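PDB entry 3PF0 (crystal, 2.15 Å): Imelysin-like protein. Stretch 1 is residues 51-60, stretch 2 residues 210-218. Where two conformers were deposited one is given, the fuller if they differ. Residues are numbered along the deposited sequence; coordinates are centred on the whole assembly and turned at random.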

ATOM      1  N   GLU A  51      -8.006  -0.893 -25.004  1.00 48.60           N
ATOM      2  CA  GLU A  51      -8.118  -0.179 -23.738  1.00 46.74           C
ATOM      3  C   GLU A  51      -9.056  -0.921 -22.792  1.00 49.13           C
ATOM      4  O   GLU A  51      -8.694  -1.131 -21.638  1.00 47.42           O
ATOM      5  N   LYS A  52     -10.242  -1.348 -23.288  1.00 46.31           N
ATOM      6  CA  LYS A  52     -11.233  -2.113 -22.522  1.00 44.91           C
ATOM      7  C   LYS A  52     -10.598  -3.408 -21.964  1.00 47.71           C
ATOM      8  O   LYS A  52     -10.747  -3.691 -20.771  1.00 45.31           O
ATOM      9  N   THR A  53      -9.872  -4.156 -22.828  1.00 44.92           N
ATOM     10  CA  THR A  53      -9.179  -5.416 -22.516  1.00 44.16           C
ATOM     11  C   THR A  53      -8.100  -5.178 -21.437  1.00 45.95           C
ATOM     12  O   THR A  53      -8.018  -5.966 -20.489  1.00 44.27           O
ATOM     13  N   TYR A  54      -7.298  -4.094 -21.567  1.00 41.74           N
ATOM     14  CA  TYR A  54      -6.244  -3.776 -20.597  1.00 40.04           C
ATOM     15  C   TYR A  54      -6.844  -3.459 -19.223  1.00 43.39           C
ATOM     16  O   TYR A  54      -6.398  -4.043 -18.236  1.00 41.62           O
ATOM     17  N   LEU A  55      -7.864  -2.573 -19.169  1.00 41.59           N
ATOM     18  CA  LEU A  55      -8.556  -2.166 -17.936  1.00 40.81           C
ATOM     19  C   LEU A  55      -9.254  -3.362 -17.259  1.00 44.74           C
ATOM     20  O   LEU A  55      -9.259  -3.438 -16.035  1.00 43.19           O
ATOM     21  N   THR A  56      -9.795  -4.310 -18.050  1.00 42.70           N
ATOM     22  CA  THR A  56     -10.426  -5.539 -17.541  1.00 41.87           C
ATOM     23  C   THR A  56      -9.339  -6.427 -16.910  1.00 45.27           C
ATOM     24  O   THR A  56      -9.568  -7.013 -15.849  1.00 44.04           O
ATOM     25  N   HIS A  57      -8.154  -6.487 -17.548  1.00 42.20           N
ATOM     26  CA  HIS A  57      -7.010  -7.263 -17.075  1.00 41.71           C
ATOM     27  C   HIS A  57      -6.449  -6.643 -15.761  1.00 44.82           C
ATOM     28  O   HIS A  57      -6.062  -7.382 -14.854  1.00 44.66           O
ATOM     29  N   VAL A  58      -6.445  -5.305 -15.653  1.00 40.22           N
ATOM     30  CA  VAL A  58      -5.951  -4.584 -14.475  1.00 38.87           C
ATOM     31  C   VAL A  58      -6.859  -4.888 -13.268  1.00 41.10           C
ATOM     32  O   VAL A  58      -6.359  -5.155 -12.171  1.00 38.99           O
ATOM     33  N   ALA A  59      -8.182  -4.892 -13.488  1.00 38.15           N
ATOM     34  CA  ALA A  59      -9.162  -5.186 -12.446  1.00 37.07           C
ATOM     35  C   ALA A  59      -9.045  -6.644 -11.974  1.00 40.61           C
ATOM     36  O   ALA A  59      -8.870  -6.886 -10.782  1.00 39.58           O
ATOM     37  N   ASN A  60      -9.054  -7.592 -12.914  1.00 37.84           N
ATOM     38  CA  ASN A  60      -9.033  -9.021 -12.630  1.00 37.98           C
ATOM     39  C   ASN A  60      -7.683  -9.570 -12.173  1.00 42.92           C
ATOM     40  O   ASN A  60      -7.679 -10.474 -11.337  1.00 42.07           O
ATOM     41  N   ASN A 210     -18.470  -3.890  -9.067  1.00 39.39           N
ATOM     42  CA  ASN A 210     -18.527  -2.632  -9.818  1.00 40.15           C
ATOM     43  C   ASN A 210     -17.269  -2.239 -10.639  1.00 42.50           C
ATOM     44  O   ASN A 210     -17.178  -1.073 -11.027  1.00 41.19           O
ATOM     45  N   ALA A 211     -16.356  -3.183 -10.950  1.00 39.48           N
ATOM     46  CA  ALA A 211     -15.104  -2.911 -11.694  1.00 39.34           C
ATOM     47  C   ALA A 211     -15.307  -2.114 -13.003  1.00 44.89           C
ATOM     48  O   ALA A 211     -14.545  -1.181 -13.260  1.00 44.02           O
ATOM     49  N   ILE A 212     -16.326  -2.484 -13.815  1.00 43.67           N
ATOM     50  CA  ILE A 212     -16.631  -1.857 -15.109  1.00 44.38           C
ATOM     51  C   ILE A 212     -16.921  -0.357 -14.919  1.00 47.60           C
ATOM     52  O   ILE A 212     -16.317   0.467 -15.605  1.00 47.90           O
ATOM     53  N   LYS A 213     -17.804  -0.017 -13.975  1.00 43.02           N
ATOM     54  CA  LYS A 213     -18.161   1.362 -13.660  1.00 42.96           C
ATOM     55  C   LYS A 213     -16.968   2.118 -13.038  1.00 45.23           C
ATOM     56  O   LYS A 213     -16.709   3.255 -13.431  1.00 44.65           O
ATOM     57  N   LEU A 214     -16.241   1.485 -12.087  1.00 41.03           N
ATOM     58  CA  LEU A 214     -15.098   2.107 -11.396  1.00 39.92           C
ATOM     59  C   LEU A 214     -13.942   2.475 -12.344  1.00 46.13           C
ATOM     60  O   LEU A 214     -13.318   3.520 -12.143  1.00 46.13           O
ATOM     61  N   LEU A 215     -13.677   1.642 -13.377  1.00 43.71           N
ATOM     62  CA  LEU A 215     -12.593   1.897 -14.331  1.00 44.32           C
ATOM     63  C   LEU A 215     -13.102   2.366 -15.710  1.00 49.72           C
ATOM     64  O   LEU A 215     -12.321   2.379 -16.664  1.00 50.23           O
ATOM     65  N   ALA A 216     -14.395   2.779 -15.809  1.00 46.48           N
ATOM     66  CA  ALA A 216     -15.073   3.243 -17.038  1.00 47.36           C
ATOM     67  C   ALA A 216     -14.706   2.339 -18.243  1.00 50.49           C
ATOM     68  O   ALA A 216     -14.357   2.815 -19.327  1.00 50.76           O
ATOM     69  N   ILE A 217     -14.759   1.016 -18.003  1.00 46.04           N
ATOM     70  CA  ILE A 217     -14.389  -0.047 -18.937  1.00 45.95           C
ATOM     71  C   ILE A 217     -15.310  -0.051 -20.176  1.00 51.61           C
ATOM     72  O   ILE A 217     -14.809  -0.302 -21.273  1.00 52.07           O
ATOM     73  N   ASP A 218     -16.619   0.255 -19.995  1.00 49.77           N
ATOM     74  CA  ASP A 218     -17.625   0.275 -21.063  0.50 51.71           C
ATOM     75  C   ASP A 218     -17.666   1.624 -21.816  1.00 57.76           C
ATOM     76  O   ASP A 218     -18.372   1.743 -22.826  1.00 60.26           O
TER

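The contact between residues 51-60 and 210-218 is small and mostly between aliphatic side chains, some of which also lie against backbone carbonyls, burying 367 Å² in all, and no hydrogen bond crosses it. The first stretch is helical throughout and presents Leu55, Val58 and Ala59 toward the second, which passes from helix into a turn where Leu215 leaves helical geometry. The backbones come closest near Lys52 and Ile217, whose CA atoms lie 5.2 Å apart, and stay near at Ala59 and Ala211, with CA atoms 6.4 Å apart.

Ile217 gives up the most surface to the contact. Its CA-to-CB bond points sideways, but the m, t rotamer (chi1 -70°, chi2 166°) brings the end of the side chain nearer to the helix. There Ile217 CG1 lies 3.7 Å from Leu55 CB, while Ile217 CG2 reaches to 3.5 Å from Thr56 OG1 and 3.7 Å from Lys52 CG. The hydroxyl of Thr56 does not depend on this apolar neighbour for a polar partner: with chi1 at -59° (m), Thr56 OG1 turns back along its own helix and donates a hydrogen bond to Lys52 O at 2.7 Å, the same carbonyl that accepts the bond from Thr56 N.

Lys52 is extended, with all four chi angles t. Its aliphatic part serves the contact, Lys52 CG lying 3.5 Å from Ile217 O, whereas the chain carries NZ on to an exposed position without a polar partner across the stretches.

Leu55 and Leu215 both point toward the opposing stretch and both adopt the m, t rotamer. Their side chains meet loosely, Leu55 CD2 to Leu215 CD2 at 4.4 Å; the closer approach is to the backbone, where Leu215 CD1 sits 3.5 Å from Leu55 O, a carbonyl already engaged by Ala59 N within the helix. The same methyl, Leu215 CD1, reaches Ala59 CB at 4.0 Å and, more distantly, Val58 CG1 at 4.3 Å. Val58, with chi1 at 156° (t), adds little buried area.

At the far end the packing is between small side chains. Ala59 and Ala211 point toward each other's stretch, and Ala59 CB and Ala211 CB approach to 4.0 Å. Tyr54 and His57 lie out of reach of this contact; Tyr54 OH and His57 NE2 find hydrogen-bonding partners elsewhere in the structure.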

ATOM      1  CB  GLU A  51      -8.612   1.247 -23.984  1.00 48.69           C
ATOM      2  CG  GLU A  51      -8.165   2.241 -22.934  1.00 55.26           C
ATOM      3  CD  GLU A  51      -8.429   3.674 -23.344  1.00 73.23           C
ATOM      4  OE1 GLU A  51      -7.749   4.162 -24.277  1.00 64.86           O
ATOM      5  OE2 GLU A  51      -9.322   4.309 -22.740  1.00 68.50           O
ATOM      6  CB  LYS A  52     -12.455  -2.432 -23.405  1.00 47.98           C
ATOM      7  CG  LYS A  52     -13.556  -3.233 -22.716  1.00 51.02           C
ATOM      8  CD  LYS A  52     -14.662  -3.598 -23.689  1.00 59.93           C
ATOM      9  CE  LYS A  52     -15.814  -4.293 -23.015  1.00 63.53           C
ATOM     10  NZ  LYS A  52     -16.831  -4.723 -24.009  1.00 73.07           N
ATOM     11  CB  THR A  53      -8.597  -6.027 -23.815  1.00 56.07           C
ATOM     12  OG1 THR A  53      -9.667  -6.324 -24.720  1.00 57.66           O
ATOM     13  CG2 THR A  53      -7.781  -7.294 -23.572  1.00 55.54           C
ATOM     14  CB  TYR A  54      -5.333  -2.633 -21.085  1.00 41.44           C
ATOM     15  CG  TYR A  54      -4.317  -2.181 -20.055  1.00 41.73           C
ATOM     16  CD1 TYR A  54      -3.212  -2.970 -19.744  1.00 43.53           C
ATOM     17  CD2 TYR A  54      -4.460  -0.966 -19.396  1.00 41.63           C
ATOM     18  CE1 TYR A  54      -2.282  -2.566 -18.785  1.00 42.98           C
ATOM     19  CE2 TYR A  54      -3.541  -0.553 -18.429  1.00 41.72           C
ATOM     20  CZ  TYR A  54      -2.451  -1.354 -18.131  1.00 48.56           C
ATOM     21  OH  TYR A  54      -1.549  -0.942 -17.184  1.00 47.81           O
ATOM     22  CB  LEU A  55      -9.569  -1.036 -18.209  1.00 41.36           C
ATOM     23  CG  LEU A  55      -8.996   0.343 -18.606  1.00 46.01           C
ATOM     24  CD1 LEU A  55     -10.061   1.203 -19.233  1.00 46.53           C
ATOM     25  CD2 LEU A  55      -8.355   1.070 -17.412  1.00 46.40           C
ATOM     26  CB  THR A  56     -11.203  -6.249 -18.664  1.00 46.59           C
ATOM     27  OG1 THR A  56     -12.190  -5.349 -19.171  1.00 46.33           O
ATOM     28  CG2 THR A  56     -11.883  -7.527 -18.200  1.00 43.63           C
ATOM     29  CB  HIS A  57      -5.947  -7.360 -18.194  1.00 43.54           C
ATOM     30  CG  HIS A  57      -4.533  -7.419 -17.715  1.00 46.53           C
ATOM     31  ND1 HIS A  57      -3.958  -8.608 -17.320  1.00 48.21           N
ATOM     32  CD2 HIS A  57      -3.620  -6.429 -17.593  1.00 47.62           C
ATOM     33  CE1 HIS A  57      -2.727  -8.305 -16.951  1.00 47.01           C
ATOM     34  NE2 HIS A  57      -2.479  -7.006 -17.102  1.00 47.16           N
ATOM     35  CB  VAL A  58      -5.836  -3.062 -14.787  1.00 43.02           C
ATOM     36  CG1 VAL A  58      -5.894  -2.201 -13.525  1.00 41.57           C
ATOM     37  CG2 VAL A  58      -4.573  -2.771 -15.592  1.00 43.41           C
ATOM     38  CB  ALA A  59     -10.573  -4.902 -12.957  1.00 38.10           C
ATOM     39  CB  ASN A  60      -9.504  -9.814 -13.863  1.00 37.18           C
ATOM     40  CG  ASN A  60     -10.977  -9.654 -14.155  1.00 54.53           C
ATOM     41  OD1 ASN A  60     -11.798  -9.428 -13.255  1.00 43.32           O
ATOM     42  ND2 ASN A  60     -11.355  -9.808 -15.419  1.00 49.04           N
ATOM     43  CB  ASN A 210     -18.839  -1.486  -8.824  1.00 40.66           C
ATOM     44  CG  ASN A 210     -20.085  -1.691  -7.982  1.00 50.57           C
ATOM     45  OD1 ASN A 210     -21.201  -1.820  -8.492  1.00 48.18           O
ATOM     46  ND2 ASN A 210     -19.924  -1.700  -6.666  1.00 34.28           N
ATOM     47  CB  ALA A 211     -14.378  -4.216 -12.007  1.00 39.81           C
ATOM     48  CB  ILE A 212     -17.774  -2.609 -15.845  1.00 48.52           C
ATOM     49  CG1 ILE A 212     -17.293  -4.004 -16.314  1.00 48.95           C
ATOM     50  CG2 ILE A 212     -18.346  -1.790 -17.019  1.00 50.73           C
ATOM     51  CD1 ILE A 212     -18.432  -4.993 -16.746  1.00 56.82           C
ATOM     52  CB  LYS A 213     -19.368   1.388 -12.711  1.00 45.76           C
ATOM     53  CG  LYS A 213     -20.086   2.731 -12.664  1.00 63.07           C
ATOM     54  CD  LYS A 213     -20.678   3.027 -11.294  1.00 73.61           C
ATOM     55  CE  LYS A 213     -22.056   2.447 -11.087  1.00 82.69           C
ATOM     56  NZ  LYS A 213     -22.632   2.907  -9.802  1.00 90.84           N
ATOM     57  CB  LEU A 214     -14.567   1.218 -10.257  1.00 38.02           C
ATOM     58  CG  LEU A 214     -15.470   1.095  -9.036  1.00 40.90           C
ATOM     59  CD1 LEU A 214     -15.151  -0.150  -8.249  1.00 38.97           C
ATOM     60  CD2 LEU A 214     -15.449   2.368  -8.181  1.00 42.13           C
ATOM     61  CB  LEU A 215     -11.710   0.643 -14.493  1.00 43.88           C
ATOM     62  CG  LEU A 215     -10.726   0.323 -13.360  1.00 47.40           C
ATOM     63  CD1 LEU A 215     -10.064  -1.024 -13.599  1.00 47.28           C
ATOM     64  CD2 LEU A 215      -9.648   1.411 -13.213  1.00 48.91           C
ATOM     65  CB  ALA A 216     -14.729   4.702 -17.316  1.00 48.67           C
ATOM     66  CB  ILE A 217     -14.361  -1.408 -18.179  1.00 47.24           C
ATOM     67  CG1 ILE A 217     -13.158  -1.440 -17.209  1.00 45.84           C
ATOM     68  CG2 ILE A 217     -14.344  -2.624 -19.119  1.00 47.76           C
ATOM     69  CD1 ILE A 217     -13.144  -2.545 -16.143  1.00 49.60           C
ATOM     70  CB  ASP A 218     -19.021  -0.047 -20.479  0.50 53.47           C
ATOM     71  CG  ASP A 218     -19.560   0.940 -19.451  0.50 61.83           C
ATOM     72  OD1 ASP A 218     -18.746   1.539 -18.711  0.50 61.36           O
ATOM     73  OD2 ASP A 218     -20.799   1.082 -19.358  0.50 67.89           O
TER